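Long-range contacts in nucleotidyltransferase-like protein (Exiguobacterium sibiricum, PDB 3C18), which is of uncharacterised function but probably belongs with the enzymes that transfer nucleotidyl groups: residues Ala5-Tyr13 with Lys56-Leu67; Tyr16-Lys27 with Asp39-Pro49. All coordinates share one frame; numbering follows the deposited sequence.

Interaction 1. Residues Ala5-Tyr13 with Lys56-Leu67; sequences ATRTIYSEY and KHYRLNTLRVSL
The N-terminal helix of the nucleotidyltransferase-like domain packs here across a beta hairpin, and Ile9 of the helix does most of the work against Tyr58 of the first hairpin strand. The two side chains slide past each other in opposite directions. Ile9 CG2 sits over one face of the Tyr58 ring, 4.1 Å from its centroid and 26° off the normal, a CH-pi contact. With CG1 anti to the carbonyl carbon and the chain extended beyond it, the other branch runs on to the root of the ring, where Ile9 CD1 lies 3.6 Å from Tyr58 CB and also meets Val65 CG2 on the second strand. One residue thus bridges both strands of the hairpin, which forms one edge of the mixed sheet that helix 2-15 covers on one face: the helix axis runs at 28° to strand 63-67 and, since the type II' turn from Leu60 to Leu63 reverses the chain, at 139° to strand 56-60. One turn further along the helix, the Tyr13 ring is held at its hydroxyl end. The extended Lys56 chain comes from the opposite direction, and its ammonium donates to Tyr13 OH from the ring edge, near the ring plane (NZ to OH 2.8 Å), while Leu67 CD1 approaches the same ring obliquely, 3.8 Å from Tyr13 CE2. Toward the turn the contact becomes more exposed. Leu60 CD2 reaches Thr8 CB at 3.8 Å, and Leu63 CD2 stands 4.0 Å from Ala5 CB. Nearby, a water donates to Ala5 O at 2.7 Å and only weakly to Leu60 O. Leu283 of the second subunit also packs on Tyr58, and residues 58-60 pair antiparallel with a strand of that subunit, continuing the sheet across the interface.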
loop_
_atom_site.group_PDB
_atom_site.type_symbol
_atom_site.label_atom_id
_atom_site.label_comp_id
_atom_site.label_asym_id
_atom_site.label_seq_id
_atom_site.Cartn_x
_atom_site.Cartn_y
_atom_site.Cartn_z
ATOM N N ALA A 5 26.240 -26.446 -1.200
ATOM C CA ALA A 5 26.482 -25.701 0.064
ATOM C C ALA A 5 25.224 -25.535 0.923
ATOM O O ALA A 5 25.305 -25.200 2.114
ATOM C CB ALA A 5 27.097 -24.334 -0.215
ATOM N N THR A 6 24.064 -25.779 0.319
ATOM C CA THR A 6 22.770 -25.611 1.036
ATOM C C THR A 6 21.942 -26.897 1.099
ATOM O O THR A 6 20.797 -26.913 1.577
ATOM C CB THR A 6 21.881 -24.517 0.393
ATOM O OG1 THR A 6 21.482 -24.927 -0.913
ATOM C CG2 THR A 6 22.606 -23.194 0.294
ATOM N N ARG A 7 22.539 -27.977 0.622
ATOM C CA ARG A 7 21.821 -29.243 0.481
ATOM C C ARG A 7 21.157 -29.694 1.770
ATOM O O ARG A 7 20.042 -30.223 1.766
ATOM C CB ARG A 7 22.753 -30.348 -0.031
ATOM C CG ARG A 7 22.034 -31.596 -0.498
ATOM C CD ARG A 7 23.029 -32.601 -1.032
ATOM N NE ARG A 7 23.745 -32.090 -2.196
ATOM C CZ ARG A 7 24.827 -32.658 -2.717
ATOM N NH1 ARG A 7 25.331 -33.750 -2.170
ATOM N NH2 ARG A 7 25.412 -32.130 -3.774
ATOM N N THR A 8 21.853 -29.468 2.868
ATOM C CA THR A 8 21.383 -29.910 4.185
ATOM C C THR A 8 20.155 -29.116 4.601
ATOM O O THR A 8 19.367 -29.541 5.457
ATOM C CB THR A 8 22.490 -29.767 5.249
ATOM O OG1 THR A 8 23.549 -30.687 4.958
ATOM C CG2 THR A 8 21.952 -30.046 6.636
ATOM N N ILE A 9 19.991 -27.965 3.974
ATOM C CA ILE A 9 18.856 -27.091 4.285
ATOM C C ILE A 9 17.682 -27.330 3.334
ATOM O O ILE A 9 16.557 -27.462 3.765
ATOM C CB ILE A 9 19.235 -25.582 4.259
ATOM C CG1 ILE A 9 20.288 -25.276 5.329
ATOM C CG2 ILE A 9 17.971 -24.699 4.469
ATOM C CD1 ILE A 9 20.680 -23.814 5.457
ATOM N N TYR A 10 17.939 -27.409 2.037
ATOM C CA TYR A 10 16.822 -27.427 1.075
ATOM C C TYR A 10 16.270 -28.812 0.836
ATOM O O TYR A 10 15.126 -28.982 0.411
ATOM C CB TYR A 10 17.233 -26.784 -0.251
ATOM C CG TYR A 10 17.999 -27.678 -1.195
ATOM C CD1 TYR A 10 17.366 -28.722 -1.846
ATOM C CD2 TYR A 10 19.346 -27.443 -1.480
ATOM C CE1 TYR A 10 18.056 -29.537 -2.725
ATOM C CE2 TYR A 10 20.052 -28.269 -2.359
ATOM C CZ TYR A 10 19.394 -29.307 -2.975
ATOM O OH TYR A 10 20.045 -30.138 -3.869
ATOM N N SER A 11 17.071 -29.813 1.146
ATOM C CA SER A 11 16.708 -31.198 0.754
ATOM C C SER A 11 15.339 -31.619 1.247
ATOM O O SER A 11 14.588 -32.246 0.528
ATOM C CB SER A 11 17.768 -32.237 1.167
ATOM O OG SER A 11 18.811 -32.274 0.201
ATOM N N GLU A 12 15.004 -31.224 2.459
ATOM C CA GLU A 12 13.748 -31.676 3.078
ATOM C C GLU A 12 12.556 -31.027 2.321
ATOM O O GLU A 12 11.456 -31.582 2.255
ATOM C CB GLU A 12 13.735 -31.334 4.580
ATOM N N TYR A 13 12.833 -29.873 1.706
ATOM C CA TYR A 13 11.835 -29.101 0.947
ATOM C C TYR A 13 11.570 -29.747 -0.388
ATOM O O TYR A 13 10.410 -29.889 -0.814
ATOM C CB TYR A 13 12.244 -27.632 0.781
ATOM C CG TYR A 13 12.163 -26.854 2.088
ATOM C CD1 TYR A 13 10.990 -26.258 2.497
ATOM C CD2 TYR A 13 13.271 -26.751 2.934
ATOM C CE1 TYR A 13 10.924 -25.544 3.718
ATOM C CE2 TYR A 13 13.215 -26.049 4.138
ATOM C CZ TYR A 13 12.036 -25.452 4.529
ATOM O OH TYR A 13 11.965 -24.789 5.755
ATOM N N LYS A 56 12.718 -17.945 7.030
ATOM C CA LYS A 56 13.526 -18.695 8.000
ATOM C C LYS A 56 14.993 -18.309 7.762
ATOM O O LYS A 56 15.391 -18.070 6.645
ATOM C CB LYS A 56 13.337 -20.199 7.770
ATOM C CG LYS A 56 11.877 -20.637 7.707
ATOM C CD LYS A 56 11.740 -22.146 7.562
ATOM C CE LYS A 56 10.278 -22.572 7.274
ATOM N NZ LYS A 56 9.954 -24.036 7.492
ATOM N N HIS A 57 15.756 -18.211 8.841
ATOM C CA HIS A 57 17.195 -17.837 8.809
ATOM C C HIS A 57 18.073 -18.906 9.432
ATOM O O HIS A 57 17.857 -19.324 10.552
ATOM C CB HIS A 57 17.472 -16.536 9.578
ATOM C CG HIS A 57 17.018 -15.302 8.878
ATOM N ND1 HIS A 57 16.970 -14.070 9.501
ATOM C CD2 HIS A 57 16.536 -15.114 7.630
ATOM C CE1 HIS A 57 16.519 -13.171 8.643
ATOM N NE2 HIS A 57 16.267 -13.773 7.496
ATOM N N TYR A 58 19.088 -19.288 8.680
ATOM C CA TYR A 58 20.027 -20.336 9.038
ATOM C C TYR A 58 21.484 -19.924 8.887
ATOM O O TYR A 58 21.821 -19.031 8.123
ATOM C CB TYR A 58 19.854 -21.511 8.062
ATOM C CG TYR A 58 18.464 -22.097 8.016
ATOM C CD1 TYR A 58 18.026 -22.979 9.003
ATOM C CD2 TYR A 58 17.590 -21.785 6.975
ATOM C CE1 TYR A 58 16.764 -23.511 8.958
ATOM C CE2 TYR A 58 16.321 -22.322 6.923
ATOM C CZ TYR A 58 15.920 -23.175 7.917
ATOM O OH TYR A 58 14.666 -23.711 7.868
ATOM N N ARG A 59 22.341 -20.600 9.636
ATOM C CA ARG A 59 23.798 -20.599 9.353
ATOM C C ARG A 59 24.249 -22.055 9.233
ATOM O O ARG A 59 23.951 -22.910 10.075
ATOM C CB ARG A 59 24.648 -19.847 10.382
ATOM C CG ARG A 59 26.063 -19.583 9.856
ATOM C CD ARG A 59 26.850 -18.698 10.789
ATOM N NE ARG A 59 27.109 -19.343 12.056
ATOM C CZ ARG A 59 27.660 -18.733 13.094
ATOM N NH1 ARG A 59 28.006 -17.465 13.005
ATOM N NH2 ARG A 59 27.854 -19.378 14.225
ATOM N N LEU A 60 24.881 -22.352 8.117
ATOM C CA LEU A 60 25.387 -23.693 7.887
ATOM C C LEU A 60 26.873 -23.565 7.685
ATOM O O LEU A 60 27.372 -23.120 6.632
ATOM C CB LEU A 60 24.708 -24.409 6.720
ATOM C CG LEU A 60 25.264 -25.823 6.526
ATOM C CD1 LEU A 60 25.276 -26.643 7.829
ATOM C CD2 LEU A 60 24.528 -26.557 5.426
ATOM N N ASN A 61 27.559 -23.955 8.750
ATOM C CA ASN A 61 28.979 -23.804 8.862
ATOM C C ASN A 61 29.245 -22.321 8.977
ATOM O O ASN A 61 29.027 -21.701 10.037
ATOM C CB ASN A 61 29.689 -24.452 7.680
ATOM C CG ASN A 61 29.525 -25.993 7.699
ATOM O OD1 ASN A 61 29.421 -26.603 8.777
ATOM N ND2 ASN A 61 29.472 -26.612 6.523
ATOM N N THR A 62 29.656 -21.749 7.871
ATOM C CA THR A 62 29.995 -20.339 7.875
ATOM C C THR A 62 28.986 -19.522 7.048
ATOM O O THR A 62 28.931 -18.283 7.107
ATOM C CB THR A 62 31.438 -20.172 7.340
ATOM O OG1 THR A 62 31.769 -18.785 7.307
ATOM C CG2 THR A 62 31.594 -20.756 5.918
ATOM N N LEU A 63 28.176 -20.266 6.297
ATOM C CA LEU A 63 27.258 -19.705 5.297
ATOM C C LEU A 63 25.900 -19.374 5.860
ATOM O O LEU A 63 25.184 -20.251 6.307
ATOM C CB LEU A 63 27.082 -20.684 4.133
ATOM C CG LEU A 63 26.376 -20.109 2.899
ATOM C CD1 LEU A 63 27.283 -19.091 2.188
ATOM C CD2 LEU A 63 25.961 -21.202 1.942
ATOM N N ARG A 64 25.567 -18.092 5.818
ATOM C CA ARG A 64 24.275 -17.581 6.295
ATOM C C ARG A 64 23.278 -17.590 5.167
ATOM O O ARG A 64 23.509 -17.046 4.087
ATOM C CB ARG A 64 24.406 -16.169 6.857
ATOM C CG ARG A 64 25.317 -16.091 8.033
ATOM C CD ARG A 64 25.756 -14.680 8.297
ATOM N NE ARG A 64 24.847 -13.959 9.177
ATOM C CZ ARG A 64 24.789 -12.632 9.267
ATOM N NH1 ARG A 64 25.574 -11.873 8.510
ATOM N NH2 ARG A 64 23.928 -12.059 10.097
ATOM N N VAL A 65 22.159 -18.233 5.437
ATOM C CA VAL A 65 21.139 -18.504 4.431
ATOM C C VAL A 65 19.783 -18.008 4.891
ATOM O O VAL A 65 19.317 -18.358 5.948
ATOM C CB VAL A 65 21.037 -20.032 4.167
ATOM C CG1 VAL A 65 20.038 -20.360 3.054
ATOM C CG2 VAL A 65 22.400 -20.597 3.853
ATOM N N SER A 66 19.178 -17.163 4.059
ATOM C CA SER A 66 17.776 -16.755 4.227
ATOM C C SER A 66 16.883 -17.612 3.323
ATOM O O SER A 66 17.130 -17.770 2.143
ATOM C CB SER A 66 17.572 -15.280 3.866
ATOM O OG SER A 66 16.261 -14.886 4.215
ATOM N N LEU A 67 15.847 -18.171 3.912
ATOM C CA LEU A 67 14.892 -18.939 3.155
ATOM C C LEU A 67 13.514 -18.266 3.111
ATOM O O LEU A 67 12.848 -18.071 4.144
ATOM C CB LEU A 67 14.816 -20.346 3.715
ATOM C CG LEU A 67 14.103 -21.391 2.868
ATOM C CD1 LEU A 67 14.686 -22.748 3.091
ATOM C CD2 LEU A 67 12.618 -21.369 3.195
HETATM O O HOH W 1 27.503 -24.687 3.606
#

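Interaction 2. Residues Tyr16-Lys27 with Asp39-Pro49; sequences YPETQGIIAVEK and DVLLLVITRDP
The Gln20 amide lies over one face of the Arg47 guanidinium, the two planes only 7° apart, with Gln20 OE1 set toward the rim, 3.5 Å from Arg47 NH2. At the far end of the amide, Gln20 NE2 donates to Glu18 O at 2.8 Å, the oxygen near the amide plane but the donor standing above the carbonyl plane. Arg47 N reaches Glu18 O from the opposite face of its carbonyl, so two donors grip one oxygen; Glu72 pairs with Arg47 NE. A leucine in place of Gln20 would probably leave Glu18 O with one donor fewer and the guanidinium without its polar stacking partner. The Tyr16 ring has Thr46 OG1 near its plane at the edge, while Asp48 CB approaches obliquely, 3.8 Å from Tyr16 CE2. Thr46 OG1, anti to its own backbone N (chi1 -172°), accepts from Asp48 N in an ST turn. At the other strand end Lys27 and Asp39 lie side by side in a long, weak salt bridge (NZ to OD1 3.4 Å), while Asp39 OD2 accepts from Arg64 N. Between these ends, Gln20 N and, weakly, Gly21 N both point to Ile45 O: a classic bulge in the antiparallel pair of inner strands of the domain's mixed five-stranded sheet.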
loop_
_atom_site.group_PDB
_atom_site.type_symbol
_atom_site.label_atom_id
_atom_site.label_comp_id
_atom_site.label_asym_id
_atom_site.label_seq_id
_atom_site.Cartn_x
_atom_site.Cartn_y
_atom_site.Cartn_z
ATOM N N TYR A 16 9.252 -32.665 0.049
ATOM C CA TYR A 16 7.820 -32.381 0.262
ATOM C C TYR A 16 7.204 -32.231 -1.117
ATOM O O TYR A 16 7.648 -31.408 -1.934
ATOM C CB TYR A 16 7.612 -31.130 1.084
ATOM C CG TYR A 16 6.169 -30.813 1.401
ATOM C CD1 TYR A 16 5.384 -31.674 2.135
ATOM C CD2 TYR A 16 5.616 -29.623 1.008
ATOM C CE1 TYR A 16 4.070 -31.343 2.461
ATOM C CE2 TYR A 16 4.317 -29.285 1.323
ATOM C CZ TYR A 16 3.553 -30.141 2.047
ATOM O OH TYR A 16 2.251 -29.785 2.331
ATOM N N PRO A 17 6.201 -33.056 -1.402
ATOM C CA PRO A 17 5.628 -33.139 -2.734
ATOM C C PRO A 17 5.040 -31.862 -3.287
ATOM O O PRO A 17 4.895 -31.767 -4.488
ATOM C CB PRO A 17 4.515 -34.174 -2.556
ATOM C CG PRO A 17 4.960 -35.008 -1.452
ATOM C CD PRO A 17 5.658 -34.090 -0.503
ATOM N N GLU A 18 4.708 -30.913 -2.415
ATOM C CA GLU A 18 3.977 -29.683 -2.801
ATOM C C GLU A 18 4.904 -28.619 -3.288
ATOM O O GLU A 18 4.490 -27.597 -3.843
ATOM C CB GLU A 18 3.144 -29.124 -1.649
ATOM C CG GLU A 18 2.143 -30.101 -1.089
ATOM C CD GLU A 18 1.064 -30.485 -2.081
ATOM O OE1 GLU A 18 1.116 -30.067 -3.271
ATOM O OE2 GLU A 18 0.147 -31.218 -1.658
ATOM N N THR A 19 6.176 -28.890 -3.086
ATOM C CA THR A 19 7.229 -27.966 -3.489
ATOM C C THR A 19 7.358 -27.973 -5.008
ATOM O O THR A 19 7.512 -29.023 -5.596
ATOM C CB THR A 19 8.552 -28.355 -2.854
ATOM O OG1 THR A 19 8.410 -28.322 -1.424
ATOM C CG2 THR A 19 9.645 -27.410 -3.292
ATOM N N GLN A 20 7.271 -26.786 -5.624
ATOM C CA GLN A 20 7.295 -26.662 -7.102
ATOM C C GLN A 20 8.659 -26.218 -7.602
ATOM O O GLN A 20 9.052 -26.481 -8.734
ATOM C CB GLN A 20 6.227 -25.671 -7.592
ATOM C CG GLN A 20 4.846 -25.974 -7.074
ATOM C CD GLN A 20 4.386 -27.345 -7.496
ATOM O OE1 GLN A 20 4.359 -27.644 -8.671
ATOM N NE2 GLN A 20 4.022 -28.188 -6.539
ATOM N N GLY A 21 9.390 -25.536 -6.748
ATOM C CA GLY A 21 10.699 -25.032 -7.147
ATOM C C GLY A 21 11.519 -24.451 -6.034
ATOM O O GLY A 21 11.005 -24.035 -4.998
ATOM N N ILE A 22 12.818 -24.504 -6.246
ATOM C CA ILE A 22 13.787 -23.926 -5.342
ATOM C C ILE A 22 14.857 -23.225 -6.135
ATOM O O ILE A 22 15.469 -23.784 -7.034
ATOM C CB ILE A 22 14.427 -24.967 -4.403
ATOM C CG1 ILE A 22 13.352 -25.793 -3.680
ATOM C CG2 ILE A 22 15.346 -24.295 -3.401
ATOM C CD1 ILE A 22 13.959 -26.916 -2.890
ATOM N N ILE A 23 15.013 -21.960 -5.810
ATOM C CA ILE A 23 15.946 -21.063 -6.465
ATOM C C ILE A 23 16.965 -20.576 -5.464
ATOM O O ILE A 23 16.634 -20.294 -4.325
ATOM C CB ILE A 23 15.183 -19.822 -7.032
ATOM C CG1 ILE A 23 14.661 -20.117 -8.437
ATOM C CG2 ILE A 23 16.066 -18.597 -7.054
ATOM C CD1 ILE A 23 15.666 -19.891 -9.539
ATOM N N ALA A 24 18.211 -20.473 -5.912
ATOM C CA ALA A 24 19.285 -19.937 -5.092
ATOM C C ALA A 24 19.891 -18.662 -5.713
ATOM O O ALA A 24 20.157 -18.590 -6.906
ATOM C CB ALA A 24 20.341 -21.007 -4.826
ATOM N N VAL A 25 20.065 -17.661 -4.863
ATOM C CA VAL A 25 20.627 -16.380 -5.236
ATOM C C VAL A 25 21.757 -16.020 -4.291
ATOM O O VAL A 25 21.585 -15.952 -3.083
ATOM C CB VAL A 25 19.573 -15.271 -5.093
ATOM C CG1 VAL A 25 20.078 -13.938 -5.670
ATOM C CG2 VAL A 25 18.266 -15.708 -5.737
ATOM N N GLU A 26 22.912 -15.757 -4.871
ATOM C CA GLU A 26 24.101 -15.389 -4.111
ATOM C C GLU A 26 24.219 -13.895 -3.974
ATOM O O GLU A 26 23.867 -13.134 -4.877
ATOM C CB GLU A 26 25.342 -15.924 -4.816
ATOM C CG GLU A 26 26.618 -15.707 -4.040
ATOM C CD GLU A 26 27.792 -16.422 -4.678
ATOM O OE1 GLU A 26 27.818 -16.501 -5.924
ATOM O OE2 GLU A 26 28.669 -16.909 -3.932
ATOM N N LYS A 27 24.726 -13.472 -2.834
ATOM C CA LYS A 27 24.983 -12.053 -2.618
ATOM C C LYS A 27 25.968 -11.528 -3.650
ATOM O O LYS A 27 26.854 -12.242 -4.112
ATOM C CB LYS A 27 25.518 -11.785 -1.219
ATOM C CG LYS A 27 26.886 -12.345 -0.962
ATOM C CD LYS A 27 27.386 -11.858 0.362
ATOM C CE LYS A 27 28.736 -12.442 0.689
ATOM N NZ LYS A 27 29.206 -11.799 1.926
ATOM N N ASP A 39 24.225 -14.465 2.862
ATOM C CA ASP A 39 25.177 -14.935 1.843
ATOM C C ASP A 39 24.481 -15.583 0.669
ATOM O O ASP A 39 24.931 -15.502 -0.474
ATOM C CB ASP A 39 26.158 -15.972 2.436
ATOM C CG ASP A 39 26.992 -15.417 3.569
ATOM O OD1 ASP A 39 27.508 -14.306 3.411
ATOM O OD2 ASP A 39 27.138 -16.086 4.618
ATOM N N VAL A 40 23.417 -16.302 0.990
ATOM C CA VAL A 40 22.608 -16.985 -0.014
ATOM C C VAL A 40 21.158 -16.876 0.371
ATOM O O VAL A 40 20.808 -17.036 1.529
ATOM C CB VAL A 40 22.984 -18.486 -0.168
ATOM C CG1 VAL A 40 22.003 -19.192 -1.091
ATOM C CG2 VAL A 40 24.403 -18.609 -0.707
ATOM N N LEU A 41 20.329 -16.572 -0.612
ATOM C CA LEU A 41 18.883 -16.542 -0.403
ATOM C C LEU A 41 18.289 -17.699 -1.188
ATOM O O LEU A 41 18.577 -17.912 -2.352
ATOM C CB LEU A 41 18.271 -15.209 -0.834
ATOM C CG LEU A 41 16.787 -15.019 -0.433
ATOM C CD1 LEU A 41 16.508 -13.639 0.041
ATOM C CD2 LEU A 41 15.828 -15.398 -1.527
ATOM N N LEU A 42 17.503 -18.490 -0.499
ATOM C CA LEU A 42 16.806 -19.584 -1.121
ATOM C C LEU A 42 15.343 -19.221 -1.204
ATOM O O LEU A 42 14.747 -18.792 -0.236
ATOM C CB LEU A 42 16.941 -20.858 -0.287
ATOM C CG LEU A 42 18.267 -21.595 -0.258
ATOM C CD1 LEU A 42 18.217 -22.691 0.807
ATOM C CD2 LEU A 42 18.595 -22.171 -1.631
ATOM N N LEU A 43 14.777 -19.424 -2.378
ATOM C CA LEU A 43 13.367 -19.180 -2.623
ATOM C C LEU A 43 12.697 -20.478 -2.937
ATOM O O LEU A 43 12.982 -21.124 -3.946
ATOM C CB LEU A 43 13.162 -18.182 -3.774
ATOM C CG LEU A 43 11.712 -18.012 -4.247
ATOM C CD1 LEU A 43 10.878 -17.246 -3.188
ATOM C CD2 LEU A 43 11.675 -17.310 -5.610
ATOM N N VAL A 44 11.817 -20.867 -2.032
ATOM C CA VAL A 44 11.082 -22.128 -2.137
ATOM C C VAL A 44 9.649 -21.818 -2.503
ATOM O O VAL A 44 8.965 -21.128 -1.774
ATOM C CB VAL A 44 11.116 -22.914 -0.769
ATOM C CG1 VAL A 44 10.404 -24.228 -0.880
ATOM C CG2 VAL A 44 12.588 -23.130 -0.298
ATOM N N ILE A 45 9.214 -22.298 -3.673
ATOM C CA ILE A 45 7.821 -22.135 -4.101
ATOM C C ILE A 45 7.067 -23.429 -3.846
ATOM O O ILE A 45 7.480 -24.520 -4.254
ATOM C CB ILE A 45 7.658 -21.692 -5.542
ATOM C CG1 ILE A 45 8.448 -20.399 -5.786
ATOM C CG2 ILE A 45 6.152 -21.374 -5.816
ATOM C CD1 ILE A 45 9.920 -20.629 -6.118
ATOM N N THR A 46 5.936 -23.263 -3.180
ATOM C CA THR A 46 5.181 -24.365 -2.643
ATOM C C THR A 46 3.665 -24.189 -2.753
ATOM O O THR A 46 3.149 -23.066 -2.818
ATOM C CB THR A 46 5.572 -24.509 -1.140
ATOM O OG1 THR A 46 5.002 -25.688 -0.594
ATOM C CG2 THR A 46 5.123 -23.338 -0.356
ATOM N N ARG A 47 2.966 -25.323 -2.789
ATOM C CA ARG A 47 1.513 -25.354 -2.772
ATOM C C ARG A 47 1.023 -25.795 -1.427
ATOM O O ARG A 47 -0.153 -26.060 -1.225
ATOM C CB ARG A 47 0.959 -26.279 -3.836
ATOM C CG ARG A 47 1.156 -25.780 -5.203
ATOM C CD ARG A 47 0.596 -26.741 -6.223
ATOM N NE ARG A 47 0.995 -26.319 -7.548
ATOM C CZ ARG A 47 0.830 -27.039 -8.652
ATOM N NH1 ARG A 47 0.272 -28.233 -8.588
ATOM N NH2 ARG A 47 1.234 -26.559 -9.827
ATOM N N ASP A 48 1.940 -25.855 -0.482
ATOM C CA ASP A 48 1.565 -26.096 0.907
ATOM C C ASP A 48 0.425 -25.122 1.245
ATOM O O ASP A 48 0.625 -23.906 1.262
ATOM C CB ASP A 48 2.761 -25.850 1.847
ATOM C CG ASP A 48 2.429 -26.074 3.333
ATOM O OD1 ASP A 48 1.246 -26.075 3.723
ATOM O OD2 ASP A 48 3.376 -26.226 4.128
ATOM N N PRO A 49 -0.766 -25.652 1.550
ATOM C CA PRO A 49 -1.952 -24.850 1.810
ATOM C C PRO A 49 -1.881 -24.040 3.072
ATOM O O PRO A 49 -2.697 -23.146 3.272
ATOM C CB PRO A 49 -3.059 -25.892 1.926
ATOM C CG PRO A 49 -2.356 -27.146 2.306
ATOM C CD PRO A 49 -1.084 -27.087 1.531
HETATM O O HOH W 2 7.359 -26.590 0.413
HETATM O O HOH W 3 27.604 -16.144 -0.817
#

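How the interactions relate
Interaction 2 supplies two neighbouring strands of the sheet, and interaction 1 lays the N-terminal helix against the hairpin that extends it, their centres about 11 Å apart. Strands 63-71 and 40-46 are joined directly: Leu42 N lies 2.8 Å from Ser66 O, a probable hydrogen bond, and Leu42 CD1 packs 3.7 Å from Val65 CG1. The helix is tied to strand 19-26 near its C-terminal end, where Thr19 OG1 is 2.6 Å from Tyr13 O, a probable hydrogen bond. Along the chain, interaction 2 is nested within the loop that interaction 1 closes. The principle illustrated is that one helix covers both the strand that follows it, through Tyr10 and Tyr13 on Ile22, and a hairpin some forty residues on.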